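Local coordinates for VP4 CORE protein (Bluetongue virus, PDB 2JHP) that caps viral messenger RNA inside the bluetongue virus core, combining guanylyl- and methyltransferase activities along one elongated chain, at residues Glu136-Asn141 and Lys384-Glu388. Numbering follows the deposited sequence.
Sequences EAETLN and KRLFE. With SAH (S-adenosyl-L-homocysteine), chain B; GUN (guanine), chain D.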
loop_
_atom_site.group_PDB
_atom_site.type_symbol
_atom_site.label_atom_id
_atom_site.label_comp_id
_atom_site.label_asym_id
_atom_site.label_seq_id
_atom_site.Cartn_x
_atom_site.Cartn_y
_atom_site.Cartn_z
ATOM N N GLU A 136 6.002 -2.972 -2.835
ATOM C CA GLU A 136 5.784 -3.453 -4.196
ATOM C C GLU A 136 5.525 -2.240 -5.059
ATOM O O GLU A 136 5.694 -1.111 -4.586
ATOM C CB GLU A 136 4.612 -4.411 -4.243
ATOM C CG GLU A 136 4.941 -5.811 -3.862
ATOM C CD GLU A 136 3.770 -6.704 -4.091
ATOM O OE1 GLU A 136 2.783 -6.247 -4.697
ATOM O OE2 GLU A 136 3.810 -7.864 -3.684
ATOM N N ALA A 137 5.125 -2.455 -6.313
ATOM C CA ALA A 137 4.956 -1.357 -7.285
ATOM C C ALA A 137 4.185 -0.139 -6.765
ATOM O O ALA A 137 4.524 0.985 -7.126
ATOM C CB ALA A 137 4.342 -1.859 -8.581
ATOM N N GLU A 138 3.173 -0.357 -5.917
ATOM C CA GLU A 138 2.397 0.763 -5.336
ATOM C C GLU A 138 3.256 1.770 -4.550
ATOM O O GLU A 138 2.967 2.968 -4.551
ATOM C CB GLU A 138 1.240 0.271 -4.462
ATOM C CG GLU A 138 1.620 -0.007 -3.012
ATOM C CD GLU A 138 2.470 -1.252 -2.869
ATOM O OE1 GLU A 138 1.998 -2.329 -3.280
ATOM O OE2 GLU A 138 3.600 -1.164 -2.351
ATOM N N THR A 139 4.307 1.278 -3.896
ATOM C CA THR A 139 5.183 2.142 -3.125
ATOM C C THR A 139 6.169 2.874 -4.026
ATOM O O THR A 139 6.329 4.089 -3.903
ATOM C CB THR A 139 5.914 1.386 -2.009
ATOM O OG1 THR A 139 4.949 0.702 -1.209
ATOM C CG2 THR A 139 6.669 2.364 -1.114
ATOM N N LEU A 140 6.807 2.135 -4.931
ATOM C CA LEU A 140 7.711 2.720 -5.925
ATOM C C LEU A 140 7.037 3.860 -6.689
ATOM O O LEU A 140 7.609 4.941 -6.847
ATOM C CB LEU A 140 8.198 1.651 -6.917
ATOM C CG LEU A 140 9.146 0.559 -6.429
ATOM C CD1 LEU A 140 9.400 -0.429 -7.522
ATOM C CD2 LEU A 140 10.475 1.168 -5.976
ATOM N N ASN A 141 5.817 3.608 -7.147
ATOM C CA ASN A 141 5.033 4.585 -7.898
ATOM C C ASN A 141 4.854 5.953 -7.249
ATOM O O ASN A 141 4.781 6.956 -7.953
ATOM C CB ASN A 141 3.663 4.008 -8.244
ATOM C CG ASN A 141 3.712 3.078 -9.417
ATOM O OD1 ASN A 141 4.741 2.948 -10.080
ATOM N ND2 ASN A 141 2.601 2.412 -9.683
ATOM N N LYS A 384 5.021 -5.785 -14.059
ATOM C CA LYS A 384 5.017 -5.475 -12.629
ATOM C C LYS A 384 6.238 -6.043 -11.920
ATOM O O LYS A 384 7.004 -5.302 -11.297
ATOM C CB LYS A 384 3.728 -5.984 -11.962
ATOM C CG LYS A 384 3.439 -5.390 -10.581
ATOM C CD LYS A 384 1.993 -5.648 -10.162
ATOM C CE LYS A 384 1.811 -5.680 -8.643
ATOM N NZ LYS A 384 2.401 -6.912 -8.026
ATOM N N ARG A 385 6.409 -7.358 -12.048
ATOM C CA ARG A 385 7.468 -8.122 -11.397
ATOM C C ARG A 385 8.892 -7.727 -11.795
ATOM O O ARG A 385 9.813 -7.826 -10.983
ATOM C CB ARG A 385 7.287 -9.605 -11.684
ATOM C CG ARG A 385 6.214 -10.280 -10.877
ATOM C CD ARG A 385 6.507 -11.761 -10.861
ATOM N NE ARG A 385 5.307 -12.590 -10.825
ATOM C CZ ARG A 385 5.305 -13.893 -11.089
ATOM N NH1 ARG A 385 6.444 -14.503 -11.410
ATOM N NH2 ARG A 385 4.172 -14.581 -11.034
ATOM N N LEU A 386 9.079 -7.320 -13.049
ATOM C CA LEU A 386 10.371 -6.832 -13.499
ATOM C C LEU A 386 10.659 -5.509 -12.774
ATOM O O LEU A 386 11.696 -5.336 -12.147
ATOM C CB LEU A 386 10.385 -6.650 -15.029
ATOM C CG LEU A 386 10.399 -7.866 -15.968
ATOM C CD1 LEU A 386 10.173 -7.446 -17.418
ATOM C CD2 LEU A 386 11.703 -8.641 -15.873
ATOM N N PHE A 387 9.712 -4.591 -12.864
ATOM C CA PHE A 387 9.779 -3.312 -12.194
ATOM C C PHE A 387 10.204 -3.454 -10.736
ATOM O O PHE A 387 11.171 -2.824 -10.309
ATOM C CB PHE A 387 8.404 -2.629 -12.276
ATOM C CG PHE A 387 8.414 -1.189 -11.864
ATOM C CD1 PHE A 387 9.279 -0.290 -12.463
ATOM C CD2 PHE A 387 7.525 -0.725 -10.900
ATOM C CE1 PHE A 387 9.283 1.036 -12.099
ATOM C CE2 PHE A 387 7.504 0.614 -10.535
ATOM C CZ PHE A 387 8.386 1.499 -11.138
ATOM N N GLU A 388 9.480 -4.291 -9.988
ATOM C CA GLU A 388 9.722 -4.494 -8.560
ATOM C C GLU A 388 11.072 -5.151 -8.279
ATOM O O GLU A 388 11.718 -4.877 -7.262
ATOM C CB GLU A 388 8.619 -5.351 -7.954
ATOM C CG GLU A 388 7.233 -4.681 -7.927
ATOM C CD GLU A 388 6.083 -5.660 -7.671
ATOM O OE1 GLU A 388 6.297 -6.893 -7.765
ATOM O OE2 GLU A 388 4.959 -5.188 -7.372
HETATM N N SAH B . 3.594 -2.486 1.661
HETATM C CA SAH B . 2.804 -2.313 0.402
HETATM C CB SAH B . 2.374 -3.618 -0.277
HETATM C CG SAH B . 2.206 -4.884 0.541
HETATM S SD SAH B . 2.038 -6.324 -0.549
HETATM C C SAH B . 1.619 -1.376 0.573
HETATM O O SAH B . 1.734 -0.335 1.224
HETATM O OXT SAH B . 0.536 -1.616 0.039
HETATM C "C5'" SAH B . 2.979 -7.332 0.633
HETATM C "C4'" SAH B . 4.413 -7.576 0.194
HETATM O "O4'" SAH B . 5.268 -7.682 1.315
HETATM C "C3'" SAH B . 4.567 -8.864 -0.610
HETATM O "O3'" SAH B . 5.439 -8.567 -1.689
HETATM C "C2'" SAH B . 5.259 -9.826 0.344
HETATM O "O2'" SAH B . 6.131 -10.712 -0.306
HETATM C "C1'" SAH B . 6.053 -8.867 1.230
HETATM N N9 SAH B . 6.376 -9.436 2.558
HETATM C C8 SAH B . 5.590 -10.255 3.334
HETATM N N7 SAH B . 6.265 -10.553 4.474
HETATM C C5 SAH B . 7.471 -9.938 4.440
HETATM C C6 SAH B . 8.544 -9.893 5.334
HETATM N N6 SAH B . 8.484 -10.550 6.490
HETATM N N1 SAH B . 9.670 -9.153 5.026
HETATM C C2 SAH B . 9.734 -8.458 3.830
HETATM N N3 SAH B . 8.674 -8.499 2.942
HETATM C C4 SAH B . 7.557 -9.228 3.237
HETATM N N9 GUN D . 2.890 -1.996 -12.572
HETATM C C8 GUN D . 2.264 -1.124 -11.776
HETATM N N7 GUN D . 2.845 0.073 -11.881
HETATM C C5 GUN D . 3.844 -0.033 -12.750
HETATM C C6 GUN D . 4.771 0.885 -13.234
HETATM O O6 GUN D . 4.753 2.056 -12.851
HETATM N N1 GUN D . 5.719 0.445 -14.173
HETATM C C2 GUN D . 5.692 -0.913 -14.574
HETATM N N2 GUN D . 6.576 -1.356 -15.448
HETATM N N3 GUN D . 4.779 -1.775 -14.089
HETATM C C4 GUN D . 3.869 -1.356 -13.194
HETATM O O HOH W 1 5.754 -8.732 -6.110
#
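Between an S-adenosyl-L-homocysteine site and a guanine pocket of the VP4 capping enzyme, the short helix 137-141 and the E136 before it pack against helix 380-391; the axes of segments 137-141 and 384-388 approach to 10.3 Å at 60°. On the cofactor side, E136, at the N-cap position, accepts a hydrogen bond from SAH O3' at its OE2 (2.7 Å); its OE1 forms a salt bridge with K384 NZ (3.4 Å), whose hydrogen bond is weak. K384 NZ also pairs with E388 OE2 (3.2 Å), so one lysine offsets two carboxylates whose oxygens, E136 OE1 and E388 OE2, lie 3.6 Å apart. E388 OE2 additionally accepts a hydrogen bond from the backbone N of A137 (2.9 Å, nearly linear), satisfying an amide of the first helical turn. Small A137 lets the backbones close to 5.8 Å between CA atoms of A137 and E388, its CB near the edge of the F387 ring. L140 CD1 makes an off-centre CH-pi contact with that ring, 4.1 Å from its centroid. Guanine lies over one F387 face, and N141 ND2 donates to its N7 (3.2 Å), the amide suiting a base acceptor. R214 of helix 212-216 borders this pocket beside N141 and F387, while L140 and T139 rest on I150 of strand 149-152, and T139 also touches helix 114-128.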